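Local coordinates for protein putative polysaccharide deacetylase (Bdellovibrio bacteriovorus HD100, PDB 5JP6) that probably removes acetyl groups from peptidoglycan as a zinc-binding deacetylase of carbohydrate esterase family 4, at residues 28-33 with 58-63; 44-47 with 51-54; 182-187 with 198-203; 212-217 with 222-227; 319-324 with 349-354. The protein carries 1 engineered substitution. All blocks are in the same frame, centred on the assembly; numbering follows the deposited sequence. Where two conformers were deposited one is given.

Contact 1 of 5, residues 28-33 with 58-63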
# COMPACT_ATOMS: atom_id res chain seq x y z
N SER A 28 14.40 -6.41 21.82
CA SER A 28 14.48 -4.95 21.85
C SER A 28 13.97 -4.34 20.53
O SER A 28 13.19 -3.39 20.54
CB SER A 28 15.90 -4.51 22.21
OG SER A 28 16.19 -3.22 21.73
N SER A 29 14.40 -4.92 19.40
CA SER A 29 13.99 -4.44 18.07
C SER A 29 12.48 -4.66 17.88
O SER A 29 11.78 -3.77 17.35
CB SER A 29 14.83 -5.07 16.93
OG SER A 29 16.12 -4.42 16.85
N VAL A 30 11.96 -5.82 18.30
CA VAL A 30 10.52 -6.07 18.17
C VAL A 30 9.68 -5.03 18.96
O VAL A 30 8.74 -4.39 18.43
CB VAL A 30 10.12 -7.50 18.59
CG1 VAL A 30 8.60 -7.63 18.65
CG2 VAL A 30 10.70 -8.52 17.61
N ARG A 31 10.05 -4.84 20.22
CA ARG A 31 9.40 -3.83 21.05
C ARG A 31 9.57 -2.41 20.45
O ARG A 31 8.65 -1.61 20.51
CB ARG A 31 9.91 -3.90 22.49
CG ARG A 31 9.30 -5.04 23.28
CD ARG A 31 9.73 -4.98 24.73
NE ARG A 31 11.16 -5.24 24.81
CZ ARG A 31 11.71 -6.44 24.75
NH1 ARG A 31 10.93 -7.53 24.63
NH2 ARG A 31 13.03 -6.57 24.81
N GLN A 32 10.72 -2.13 19.83
CA GLN A 32 10.98 -0.80 19.23
C GLN A 32 10.09 -0.49 18.01
O GLN A 32 9.62 0.65 17.80
CB GLN A 32 12.45 -0.68 18.84
CG GLN A 32 12.80 0.72 18.37
CD GLN A 32 14.21 0.84 17.86
OE1 GLN A 32 14.96 -0.13 17.84
NE2 GLN A 32 14.59 2.05 17.42
N ALA A 33 9.85 -1.50 17.22
CA ALA A 33 8.94 -1.36 16.07
C ALA A 33 7.54 -0.92 16.54
O ALA A 33 6.93 0.02 16.02
CB ALA A 33 8.84 -2.67 15.33
N ALA A 58 14.93 -7.74 6.80
CA ALA A 58 16.00 -7.78 5.81
C ALA A 58 17.34 -7.96 6.53
O ALA A 58 18.19 -8.76 6.13
CB ALA A 58 16.00 -6.53 4.95
N ASN A 59 17.54 -7.24 7.61
CA ASN A 59 18.78 -7.39 8.36
C ASN A 59 18.90 -8.76 9.00
O ASN A 59 19.97 -9.35 8.98
CB ASN A 59 18.89 -6.33 9.43
CG ASN A 59 20.16 -6.48 10.25
OD1 ASN A 59 21.28 -6.36 9.73
ND2 ASN A 59 20.01 -6.81 11.51
N TRP A 60 17.81 -9.27 9.58
CA TRP A 60 17.84 -10.62 10.17
C TRP A 60 18.11 -11.70 9.11
O TRP A 60 18.82 -12.64 9.38
CB TRP A 60 16.56 -10.95 10.98
CG TRP A 60 16.48 -10.15 12.25
CD1 TRP A 60 17.55 -9.78 13.06
CD2 TRP A 60 15.31 -9.65 12.88
NE1 TRP A 60 17.09 -9.06 14.12
CE2 TRP A 60 15.73 -8.95 14.04
CE3 TRP A 60 13.95 -9.69 12.58
CZ2 TRP A 60 14.84 -8.32 14.91
CZ3 TRP A 60 13.07 -9.07 13.44
CH2 TRP A 60 13.51 -8.39 14.60
N ARG A 61 17.56 -11.55 7.91
CA ARG A 61 17.88 -12.50 6.87
C ARG A 61 19.38 -12.47 6.59
O ARG A 61 19.97 -13.53 6.37
CB ARG A 61 17.11 -12.25 5.59
CG ARG A 61 15.65 -12.59 5.66
CD ARG A 61 14.98 -12.63 4.30
NE ARG A 61 15.20 -11.43 3.52
CZ ARG A 61 14.43 -10.33 3.58
NH1 ARG A 61 13.40 -10.26 4.43
NH2 ARG A 61 14.72 -9.29 2.82
N HIS A 62 19.98 -11.28 6.54
CA HIS A 62 21.41 -11.16 6.30
C HIS A 62 22.23 -11.80 7.42
O HIS A 62 23.13 -12.60 7.18
CB HIS A 62 21.81 -9.71 6.09
CG HIS A 62 23.25 -9.53 5.78
ND1 HIS A 62 23.76 -9.68 4.51
CD2 HIS A 62 24.31 -9.27 6.59
CE1 HIS A 62 25.06 -9.48 4.53
NE2 HIS A 62 25.42 -9.23 5.78
N GLU A 63 21.86 -11.51 8.67
CA GLU A 63 22.58 -12.08 9.81
C GLU A 63 22.51 -13.60 9.84
O GLU A 63 23.49 -14.28 10.13
CB GLU A 63 22.03 -11.51 11.12
CG GLU A 63 22.28 -10.01 11.24
CD GLU A 63 21.79 -9.41 12.53
OE1 GLU A 63 21.02 -10.07 13.28
OE2 GLU A 63 22.21 -8.27 12.80
O HOH W 1 17.61 -6.28 15.36

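Contact 2 of 5, residues 44-47 with 51-54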
# COMPACT_ATOMS: atom_id res chain seq x y z
N VAL A 44 5.75 10.19 7.36
CA VAL A 44 7.16 10.48 7.19
C VAL A 44 7.95 10.09 8.46
O VAL A 44 9.00 9.42 8.37
CB VAL A 44 7.39 11.97 6.86
CG1 VAL A 44 8.88 12.30 6.89
CG2 VAL A 44 6.75 12.30 5.49
N GLU A 45 7.45 10.50 9.63
CA GLU A 45 8.14 10.10 10.86
C GLU A 45 8.28 8.56 10.97
O GLU A 45 9.33 8.04 11.33
CB GLU A 45 7.42 10.67 12.09
CG GLU A 45 8.30 10.63 13.33
CD GLU A 45 7.69 11.32 14.54
OE1 GLU A 45 6.70 12.08 14.39
OE2 GLU A 45 8.22 11.10 15.65
N TRP A 46 7.22 7.82 10.63
CA TRP A 46 7.27 6.36 10.70
C TRP A 46 8.22 5.80 9.66
O TRP A 46 8.94 4.81 9.95
CB TRP A 46 5.85 5.76 10.50
CG TRP A 46 5.78 4.30 10.23
CD1 TRP A 46 5.25 3.71 9.10
CD2 TRP A 46 6.21 3.21 11.07
NE1 TRP A 46 5.32 2.36 9.19
CE2 TRP A 46 5.94 2.02 10.37
CE3 TRP A 46 6.86 3.13 12.32
CZ2 TRP A 46 6.21 0.77 10.90
CZ3 TRP A 46 7.15 1.88 12.83
CH2 TRP A 46 6.81 0.71 12.12
N GLU A 47 8.17 6.41 8.46
CA GLU A 47 9.16 6.17 7.41
C GLU A 47 10.60 6.38 7.91
O GLU A 47 11.49 5.67 7.49
CB GLU A 47 8.90 7.08 6.18
CG GLU A 47 8.33 6.40 4.94
CD GLU A 47 8.88 7.01 3.65
OE1 GLU A 47 8.63 8.21 3.39
OE2 GLU A 47 9.58 6.29 2.89
N ALA A 51 13.40 0.78 13.10
CA ALA A 51 12.84 -0.52 13.45
C ALA A 51 11.62 -0.83 12.60
O ALA A 51 10.70 -1.50 13.06
CB ALA A 51 12.49 -0.56 14.92
N ASN A 52 11.61 -0.35 11.36
CA ASN A 52 10.56 -0.77 10.45
C ASN A 52 10.65 -2.30 10.25
O ASN A 52 11.71 -2.83 9.94
CB ASN A 52 10.70 -0.08 9.12
CG ASN A 52 9.62 -0.50 8.15
OD1 ASN A 52 9.70 -1.55 7.52
ND2 ASN A 52 8.63 0.33 8.01
N PRO A 53 9.54 -3.03 10.41
CA PRO A 53 9.65 -4.49 10.33
C PRO A 53 10.29 -5.01 9.03
O PRO A 53 11.04 -5.98 9.09
CB PRO A 53 8.20 -4.94 10.44
CG PRO A 53 7.58 -3.89 11.31
CD PRO A 53 8.19 -2.59 10.82
N GLU A 54 10.02 -4.37 7.90
CA GLU A 54 10.63 -4.81 6.64
C GLU A 54 12.17 -4.71 6.75
O GLU A 54 12.91 -5.64 6.35
CB GLU A 54 10.16 -3.96 5.47
CG GLU A 54 10.55 -4.51 4.11
CD GLU A 54 9.98 -3.71 2.96
OE1 GLU A 54 9.47 -2.60 3.22
OE2 GLU A 54 10.02 -4.21 1.82

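Contact 3 of 5, residues 182-187 with 198-203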
# COMPACT_ATOMS: atom_id res chain seq x y z
N LEU A 182 -1.99 -11.42 -1.65
CA LEU A 182 -3.34 -11.67 -1.18
C LEU A 182 -4.21 -10.43 -1.07
O LEU A 182 -5.34 -10.44 -1.55
CB LEU A 182 -3.30 -12.31 0.21
CG LEU A 182 -2.72 -13.70 0.31
CD1 LEU A 182 -2.55 -14.14 1.77
CD2 LEU A 182 -3.61 -14.67 -0.47
N TYR A 183 -3.69 -9.38 -0.42
CA TYR A 183 -4.59 -8.30 -0.02
C TYR A 183 -5.09 -7.48 -1.19
O TYR A 183 -6.21 -6.94 -1.14
CB TYR A 183 -3.96 -7.37 1.01
CG TYR A 183 -3.11 -8.01 2.09
CD1 TYR A 183 -3.43 -9.23 2.69
CD2 TYR A 183 -2.01 -7.32 2.57
CE1 TYR A 183 -2.60 -9.77 3.67
CE2 TYR A 183 -1.19 -7.84 3.55
CZ TYR A 183 -1.50 -9.08 4.10
OH TYR A 183 -0.65 -9.62 5.05
N THR A 184 -4.27 -7.35 -2.21
CA THR A 184 -4.65 -6.54 -3.34
C THR A 184 -5.90 -7.11 -4.01
O THR A 184 -6.81 -6.36 -4.39
CB THR A 184 -3.46 -6.40 -4.34
OG1 THR A 184 -2.39 -5.73 -3.68
CG2 THR A 184 -3.89 -5.62 -5.57
N ASP A 185 -5.96 -8.45 -4.15
CA ASP A 185 -7.14 -9.08 -4.75
C ASP A 185 -8.38 -8.77 -3.89
O ASP A 185 -9.45 -8.58 -4.42
CB ASP A 185 -6.92 -10.58 -4.96
CG ASP A 185 -6.00 -10.89 -6.10
OD1 ASP A 185 -6.22 -10.35 -7.19
OD2 ASP A 185 -5.00 -11.65 -5.85
N ALA A 186 -8.26 -8.76 -2.56
CA ALA A 186 -9.41 -8.40 -1.71
C ALA A 186 -9.87 -6.95 -1.99
O ALA A 186 -11.05 -6.68 -2.10
CB ALA A 186 -9.08 -8.56 -0.23
N ILE A 187 -8.91 -6.04 -2.13
CA ILE A 187 -9.21 -4.66 -2.48
C ILE A 187 -9.90 -4.61 -3.87
O ILE A 187 -10.92 -3.92 -4.04
CB ILE A 187 -7.98 -3.75 -2.30
CG1 ILE A 187 -7.71 -3.52 -0.79
CG2 ILE A 187 -8.17 -2.45 -3.06
CD1 ILE A 187 -6.32 -3.03 -0.47
N ALA A 198 -9.71 2.89 -9.11
CA ALA A 198 -8.66 3.44 -8.25
C ALA A 198 -7.34 3.56 -8.99
O ALA A 198 -7.17 3.03 -10.07
CB ALA A 198 -8.49 2.55 -7.01
N MET A 199 -6.41 4.29 -8.36
CA MET A 199 -5.10 4.49 -8.89
C MET A 199 -4.13 3.63 -7.99
O MET A 199 -4.14 3.77 -6.76
CB MET A 199 -4.68 5.97 -8.93
CG MET A 199 -5.64 6.89 -9.61
SD MET A 199 -5.08 8.58 -9.53
CE MET A 199 -3.86 8.57 -10.84
N PHE A 200 -3.28 2.80 -8.61
CA PHE A 200 -2.29 2.03 -7.89
C PHE A 200 -0.90 2.50 -8.24
O PHE A 200 -0.52 2.54 -9.41
CB PHE A 200 -2.43 0.53 -8.20
CG PHE A 200 -3.70 -0.08 -7.67
CD1 PHE A 200 -4.91 0.15 -8.29
CD2 PHE A 200 -3.69 -0.86 -6.51
CE1 PHE A 200 -6.10 -0.39 -7.78
CE2 PHE A 200 -4.86 -1.40 -6.01
CZ PHE A 200 -6.06 -1.15 -6.64
N PHE A 201 -0.15 2.89 -7.21
CA PHE A 201 1.24 3.30 -7.36
C PHE A 201 2.10 2.14 -6.85
O PHE A 201 2.43 2.03 -5.68
CB PHE A 201 1.51 4.62 -6.64
CG PHE A 201 0.74 5.77 -7.20
CD1 PHE A 201 -0.53 6.05 -6.73
CD2 PHE A 201 1.26 6.57 -8.20
CE1 PHE A 201 -1.27 7.09 -7.26
CE2 PHE A 201 0.53 7.63 -8.72
CZ PHE A 201 -0.74 7.88 -8.26
N ALA A 202 2.40 1.25 -7.78
CA ALA A 202 3.05 -0.01 -7.47
C ALA A 202 4.53 0.18 -7.26
O ALA A 202 5.12 1.09 -7.84
CB ALA A 202 2.81 -0.99 -8.62
N THR A 203 5.15 -0.68 -6.45
CA THR A 203 6.58 -0.60 -6.33
C THR A 203 7.22 -1.80 -7.04
O THR A 203 6.62 -2.89 -7.14
CB THR A 203 6.93 -0.53 -4.84
OG1 THR A 203 8.14 0.20 -4.67
CG2 THR A 203 6.88 -1.97 -4.24

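Contact 4 of 5, residues 212-217 with 222-227. With ZN (zinc ion), chain B.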
# COMPACT_ATOMS: atom_id res chain seq x y z
N GLU A 212 1.23 -11.66 -11.51
CA GLU A 212 -0.13 -12.08 -11.85
C GLU A 212 -1.16 -11.21 -11.15
O GLU A 212 -2.18 -10.86 -11.75
CB GLU A 212 -0.35 -13.57 -11.56
CG GLU A 212 0.55 -14.43 -12.41
CD GLU A 212 0.29 -14.23 -13.90
OE1 GLU A 212 -0.91 -14.19 -14.34
OE2 GLU A 212 1.27 -14.10 -14.66
N ALA A 213 -0.87 -10.85 -9.89
CA ALA A 213 -1.73 -9.93 -9.18
C ALA A 213 -1.78 -8.58 -9.89
O ALA A 213 -2.86 -8.00 -10.02
CB ALA A 213 -1.29 -9.77 -7.72
N LEU A 214 -0.64 -8.11 -10.40
CA LEU A 214 -0.64 -6.85 -11.12
C LEU A 214 -1.55 -6.94 -12.38
O LEU A 214 -2.28 -6.01 -12.70
CB LEU A 214 0.77 -6.41 -11.50
CG LEU A 214 0.86 -4.97 -12.01
CD1 LEU A 214 0.67 -3.97 -10.88
CD2 LEU A 214 2.19 -4.76 -12.73
N LYS A 215 -1.46 -8.07 -13.08
CA LYS A 215 -2.32 -8.27 -14.23
C LYS A 215 -3.81 -8.22 -13.86
O LYS A 215 -4.62 -7.72 -14.65
CB LYS A 215 -1.97 -9.55 -14.94
CG LYS A 215 -0.58 -9.55 -15.60
CD LYS A 215 -0.35 -10.85 -16.36
CE LYS A 215 1.05 -10.86 -16.93
NZ LYS A 215 1.25 -12.09 -17.72
N ARG A 216 -4.18 -8.75 -12.69
CA ARG A 216 -5.58 -8.65 -12.26
C ARG A 216 -5.98 -7.23 -11.96
O ARG A 216 -7.11 -6.85 -12.26
CB ARG A 216 -5.86 -9.56 -11.06
CG ARG A 216 -5.63 -11.06 -11.43
CD ARG A 216 -6.06 -11.99 -10.30
NE ARG A 216 -5.20 -11.98 -9.13
CZ ARG A 216 -4.13 -12.74 -8.98
NH1 ARG A 216 -3.75 -13.54 -9.97
NH2 ARG A 216 -3.41 -12.70 -7.86
N VAL A 217 -5.08 -6.44 -11.37
CA VAL A 217 -5.37 -5.01 -11.16
C VAL A 217 -5.65 -4.37 -12.53
O VAL A 217 -6.65 -3.66 -12.69
CB VAL A 217 -4.22 -4.26 -10.45
CG1 VAL A 217 -4.50 -2.77 -10.35
CG2 VAL A 217 -3.90 -4.86 -9.08
N HIS A 222 -8.18 -0.33 -13.56
CA HIS A 222 -7.58 0.67 -12.70
C HIS A 222 -6.38 1.33 -13.38
O HIS A 222 -5.79 0.79 -14.32
CB HIS A 222 -7.19 0.04 -11.38
CG HIS A 222 -8.32 -0.62 -10.68
ND1 HIS A 222 -9.40 0.07 -10.18
CD2 HIS A 222 -8.56 -1.93 -10.44
CE1 HIS A 222 -10.25 -0.79 -9.64
NE2 HIS A 222 -9.75 -2.01 -9.78
N VAL A 223 -6.02 2.49 -12.87
CA VAL A 223 -4.79 3.18 -13.26
C VAL A 223 -3.64 2.57 -12.48
O VAL A 223 -3.76 2.30 -11.28
CB VAL A 223 -4.91 4.71 -13.09
CG1 VAL A 223 -3.55 5.36 -13.04
CG2 VAL A 223 -5.77 5.28 -14.19
N ILE A 224 -2.52 2.32 -13.16
CA ILE A 224 -1.33 1.76 -12.55
C ILE A 224 -0.10 2.55 -12.95
O ILE A 224 0.30 2.54 -14.10
CB ILE A 224 -1.14 0.28 -12.89
CG1 ILE A 224 -2.41 -0.52 -12.64
CG2 ILE A 224 0.05 -0.29 -12.10
CD1 ILE A 224 -2.29 -1.96 -13.13
N GLY A 225 0.48 3.24 -11.95
CA GLY A 225 1.77 3.88 -12.06
C GLY A 225 2.73 3.28 -11.06
O GLY A 225 2.64 2.10 -10.73
N SER A 226 3.65 4.09 -10.55
CA SER A 226 4.67 3.57 -9.65
C SER A 226 4.97 4.48 -8.46
O SER A 226 4.64 5.64 -8.49
CB SER A 226 5.93 3.20 -10.45
OG SER A 226 6.65 4.33 -10.86
N HIS A 227 5.56 3.88 -7.42
CA HIS A 227 5.96 4.54 -6.18
C HIS A 227 7.36 4.03 -5.91
O HIS A 227 7.56 2.84 -5.78
CB HIS A 227 5.04 4.22 -5.01
CG HIS A 227 5.41 4.84 -3.72
ND1 HIS A 227 5.69 6.17 -3.58
CD2 HIS A 227 5.48 4.32 -2.45
CE1 HIS A 227 5.99 6.44 -2.31
NE2 HIS A 227 5.88 5.34 -1.62
ZN ZN B . 5.05 4.12 -0.18

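Contact 5 of 5, residues 319-324 with 349-354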
# COMPACT_ATOMS: atom_id res chain seq x y z
N ARG A 319 -10.75 7.36 11.34
CA ARG A 319 -9.75 8.35 10.94
C ARG A 319 -9.87 8.71 9.46
O ARG A 319 -9.91 9.89 9.09
CB ARG A 319 -8.37 7.85 11.26
CG ARG A 319 -7.26 8.75 10.79
CD ARG A 319 -7.36 10.20 11.25
NE ARG A 319 -7.41 10.38 12.69
CZ ARG A 319 -6.37 10.61 13.49
NH1 ARG A 319 -5.13 10.66 13.06
NH2 ARG A 319 -6.61 10.81 14.79
N VAL A 320 -9.93 7.69 8.60
CA VAL A 320 -9.98 8.01 7.19
C VAL A 320 -11.27 8.76 6.82
O VAL A 320 -11.26 9.71 6.04
CB VAL A 320 -9.70 6.79 6.29
CG1 VAL A 320 -10.85 5.76 6.30
CG2 VAL A 320 -9.40 7.23 4.88
N LEU A 321 -12.41 8.33 7.39
CA LEU A 321 -13.65 9.01 7.08
C LEU A 321 -13.71 10.42 7.69
O LEU A 321 -14.21 11.33 7.06
CB LEU A 321 -14.85 8.16 7.48
CG LEU A 321 -15.08 6.89 6.64
CD1 LEU A 321 -16.01 5.92 7.35
CD2 LEU A 321 -15.62 7.26 5.27
N ALA A 322 -13.16 10.60 8.89
CA ALA A 322 -13.05 11.96 9.45
C ALA A 322 -12.23 12.86 8.52
O ALA A 322 -12.60 14.01 8.26
CB ALA A 322 -12.43 11.92 10.83
N ASN A 323 -11.15 12.33 7.94
CA ASN A 323 -10.32 13.12 7.07
C ASN A 323 -11.01 13.38 5.74
O ASN A 323 -10.86 14.46 5.17
CB ASN A 323 -8.96 12.46 6.87
CG ASN A 323 -8.05 12.64 8.07
OD1 ASN A 323 -8.26 13.51 8.91
ND2 ASN A 323 -7.02 11.79 8.15
N VAL A 324 -11.72 12.38 5.22
CA VAL A 324 -12.54 12.62 4.01
C VAL A 324 -13.49 13.79 4.27
O VAL A 324 -13.56 14.73 3.46
CB VAL A 324 -13.36 11.36 3.60
CG1 VAL A 324 -14.39 11.71 2.55
CG2 VAL A 324 -12.42 10.25 3.10
N LEU A 349 -16.11 1.85 1.49
CA LEU A 349 -16.84 2.19 0.30
C LEU A 349 -18.33 2.45 0.58
O LEU A 349 -18.90 3.38 0.02
CB LEU A 349 -16.61 1.11 -0.76
CG LEU A 349 -15.16 0.95 -1.27
CD1 LEU A 349 -14.99 -0.34 -2.06
CD2 LEU A 349 -14.74 2.17 -2.05
N ARG A 350 -18.93 1.61 1.41
CA ARG A 350 -20.31 1.82 1.79
C ARG A 350 -20.48 3.16 2.51
O ARG A 350 -21.43 3.89 2.22
CB ARG A 350 -20.83 0.64 2.63
CG ARG A 350 -22.26 0.80 3.17
CD ARG A 350 -23.36 1.02 2.14
NE ARG A 350 -24.59 1.56 2.73
CZ ARG A 350 -25.60 0.86 3.25
NH1 ARG A 350 -25.59 -0.46 3.27
NH2 ARG A 350 -26.64 1.51 3.75
N GLU A 351 -19.57 3.49 3.42
CA GLU A 351 -19.66 4.79 4.11
C GLU A 351 -19.46 5.98 3.15
O GLU A 351 -20.17 6.97 3.30
CB GLU A 351 -18.72 4.87 5.28
CG GLU A 351 -19.26 4.17 6.51
CD GLU A 351 -20.54 4.86 6.99
OE1 GLU A 351 -20.51 6.10 7.20
OE2 GLU A 351 -21.56 4.16 7.10
N LEU A 352 -18.54 5.90 2.18
CA LEU A 352 -18.40 6.98 1.18
C LEU A 352 -19.77 7.18 0.53
O LEU A 352 -20.25 8.31 0.36
CB LEU A 352 -17.36 6.66 0.11
CG LEU A 352 -15.90 6.77 0.45
CD1 LEU A 352 -15.08 6.43 -0.78
CD2 LEU A 352 -15.56 8.14 1.00
N TYR A 353 -20.38 6.08 0.08
CA TYR A 353 -21.68 6.14 -0.54
C TYR A 353 -22.76 6.76 0.38
O TYR A 353 -23.45 7.72 -0.02
CB TYR A 353 -22.10 4.74 -0.98
CG TYR A 353 -23.41 4.70 -1.69
CD1 TYR A 353 -23.49 5.04 -3.03
CD2 TYR A 353 -24.55 4.29 -1.04
CE1 TYR A 353 -24.68 4.98 -3.71
CE2 TYR A 353 -25.76 4.23 -1.71
CZ TYR A 353 -25.80 4.59 -3.03
OH TYR A 353 -26.99 4.50 -3.66
N ASN A 354 -22.78 6.30 1.63
CA ASN A 354 -23.73 6.81 2.62
C ASN A 354 -23.57 8.31 2.87
O ASN A 354 -24.57 9.06 3.11
CB ASN A 354 -23.63 6.06 3.96
CG ASN A 354 -24.15 4.64 3.92
OD1 ASN A 354 -24.90 4.25 3.02
ND2 ASN A 354 -23.73 3.85 4.92

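Contact 1 of 5, residues 28-33 with 58-63
Trp-60 meets Ser-29 and Val-30 in a helix-helix contact of the all-helical N-terminal part, a contact that illustrates how one large side chain can join two well-separated helices. The CA atoms of Ser-29 and Trp-60 are 10.7 Å apart, and the indole spans most of that distance. Along segment 58-63, Ala-58 comes first, its CA over one face of the Arg-61 guanidinium. Asn-59 leans along its own helix, where ND2 gives a weak hydrogen bond to Glu-63 OE2. Trp-60 then crosses over, with CG anti to the carbonyl carbon (chi1 -70°), which points the ring at helix 24-39. Its far benzo rim does the touching, with CZ2 3.8 Å from Ser-29 CB and CH2 4.1 Å from Val-30 CG2. Val-30 crosses the indole at about a right angle. Met-74 and Leu-78 of helix 71-83 and Leu-105 also pack on this ring, and Phe-57 meets it edge-to-face. Arg-61 bonds through NH1 to Asn-102. One turn after Asn-59, Glu-63 brings OE1 to the indole edge, in the ring plane. No direct hydrogen bond links the segments, but one water does: it lies 2.8 Å from Ser-29 OG and accepts a weak hydrogen bond from Trp-60 NE1 at 3.1 Å.

Contact 2 of 5, residues 44-47 with 51-54
The indole of Trp-46 touches two consecutive residues at the start of the next helix, Asn-52 and Pro-53, and both side chains cross it at about a right angle. CG of Trp-46 stands anti to the backbone N (chi1 167°), a torsion that carries the ring away from its own helix. Asn-52 brings its amide nitrogen, ND2, to 3.8 Å from Trp-46 CZ2, with the ring and amide planes 39° apart. Pro-53 adds an apolar touch, its CD lying 3.8 Å from Trp-46 CH2. Both approaches are oblique to the ring, and no hydrogen bond passes between the segments. The amide has a second task: Asn-52 is the N-cap of helix 53-66, and its OD1 accepts from Glu-54 N at 2.9 Å, the donor tilted 31° from the carbonyl plane. The cap holds the oxygen end, while the nitrogen lies against the indole. In the fold, the contact closes the short connection between helix 43-47 and helix 53-66. The ring of Trp-46 stacks on that of Trp-308, and the nearest atom of the Trp-46 side chain is about 9 Å from the zinc ion. Trp-46 also touches Asp-36 and Asn-37 of helix 24-39, while Pro-53 packs on Glu-96 of helix 94-98.

Contact 3 of 5, residues 182-187 with 198-203
Phe-200 reaches from strand 199-202 to Thr-184 and Ile-187 on helix 183-193, the helix that leads into this strand in the beta-alpha-beta unit begun by strand 170-176. The unit is a compact example of how a crossover helix is seated on a parallel sheet. The benzyl group can be followed outward. Its CB points at the helix but is still 6.8 Å from Thr-184 CG2. With chi1 at -67°, CG lies opposite the carbonyl carbon and beside the backbone N, which directs the ring to the helix. At CG the gap to that same methyl has narrowed to 5.9 Å, and at CD2 to 4.9 Å. Only the outer rim arrives: CE2 lies 4.4 Å from Thr-184 CG2, which approaches obliquely, and the tip, CZ, lies 4.4 Å from Ile-187 CG2, which sits at the ring edge near its plane. The two methyls, one helical turn apart, thus meet neighbouring carbons of the ring. Other groups complete the surroundings: Leu-188 and Leu-191 of the same helix touch the phenyl, His-222 meets it edge-to-face, and Phe-175 of strand 170-176 lies with its plane at about 20° to it. Thr-184 divides its side chain between two roles. The methyl goes to the phenyl, while OG1 is hydrogen-bonded to Asp-336 and to the backbone N of His-180. The chemistry is therefore wholly apolar across the segments, with no hydrogen bond and only loose carbon-carbon contacts. Directional bonds act around the contact, where the doubly bound threonine hydroxyl would fix the rotation that keeps CG2 turned to the ring.

Contact 4 of 5, residues 212-217 with 222-227
The imidazole of His-222 presents an edge to helix 211-219: Val-217 O lies near the ring plane, 3.4 Å from CD2. The ring's ND1 accepts a hydrogen bond from Ala-198 N. On the helix, the Arg-216 guanidinium has Glu-212 O and Ala-213 CA over one face and forms a salt bridge to Asp-185. The apolar part of the contact belongs to Ile-224. Its CG1 stands anti to the carbonyl carbon (chi1 -50°), and with chi2 extended CD1 reaches 3.6 Å from Val-217 CG1, while CG2 lies on another side, 3.9 Å from Leu-214 CD1. Each isoleucine branch thus has its own helical partner, and Leu-269 of helix 251-269 touches both Leu-214 and Ile-224. The whole is a helix followed at once by the strand it covers, as in an alpha/beta fold. Three residues after Ile-224, the strand ends in His-227, whose NE2 binds the zinc ion at 2.1 Å together with Asp-177 and Tyr-280, although the ion's modelled place relative to the ring is irregular and its detail doubtful. Chemically the two ends of segment 222-227 differ: hydrocarbon packing and a buried imidazole seat one against the helix, while the other offers a nitrogen to the metal.

Contact 5 of 5, residues 319-324 with 349-354
Leu-321 and Val-324 pack on Glu-351 and Leu-352 in a helix-helix contact between helix 313-327 and helix 339-354, which strand 330-335 of the parallel sheet connects. The two short segments run in nearly the same direction, at a signed crossing angle of -29°, and their axes come within 11.1 Å. This is what is expected of successive helices lying side by side on a parallel sheet. Leu-321 makes the tightest touch: its CD1 is 3.6 Å from Glu-351 CB and 3.8 Å from CG, so the aliphatic root of the glutamate acts as part of the apolar surface. Deeper, Leu-352 CD2 meets Val-324 CG1 at 4.1 Å, the two side chains at about a right angle, and more loosely Leu-321 CD2 at 4.4 Å. Leu-352 also touches Val-171 of strand 170-176, which seats this helix on the sheet, and Val-324 packs on Ile-303 of strand 303-304. The glutamate chain bends at chi2 (-63°), taking its carboxylate off the leucine. OE1 forms a salt bridge with Arg-355, and OE2 receives Asn-354 ND2 at 3.1 Å from above the carboxylate plane. No hydrogen bond joins the two segments. The polar partners lie on helix 339-354 and just beyond its C-terminal end and tie up the glutamate charge there, which would leave cohesion between the helices to hydrocarbon contact.

Overall arrangement
The five contacts fall into two regions. Contact 1 encloses contact 2 along the chain: both use helix 53-66, and they touch where Ala-33 and Gln-32 meet Ala-51. Contacts 3, 4 and 5 follow in series, all within the NodB homology range. Contacts 3 and 4 have centres about 7 Å apart, share neighbouring strands 199-202 and 223-227 of the parallel sheet, and are linked by the Asp-185 to Arg-216 salt bridge. Contact 5 lies about 19 Å from contact 3, centre to centre. Contact 2, its nearest atoms about 6 Å from those of contact 4, brings the N-terminal helices up to the zinc site of the deacetylase domain.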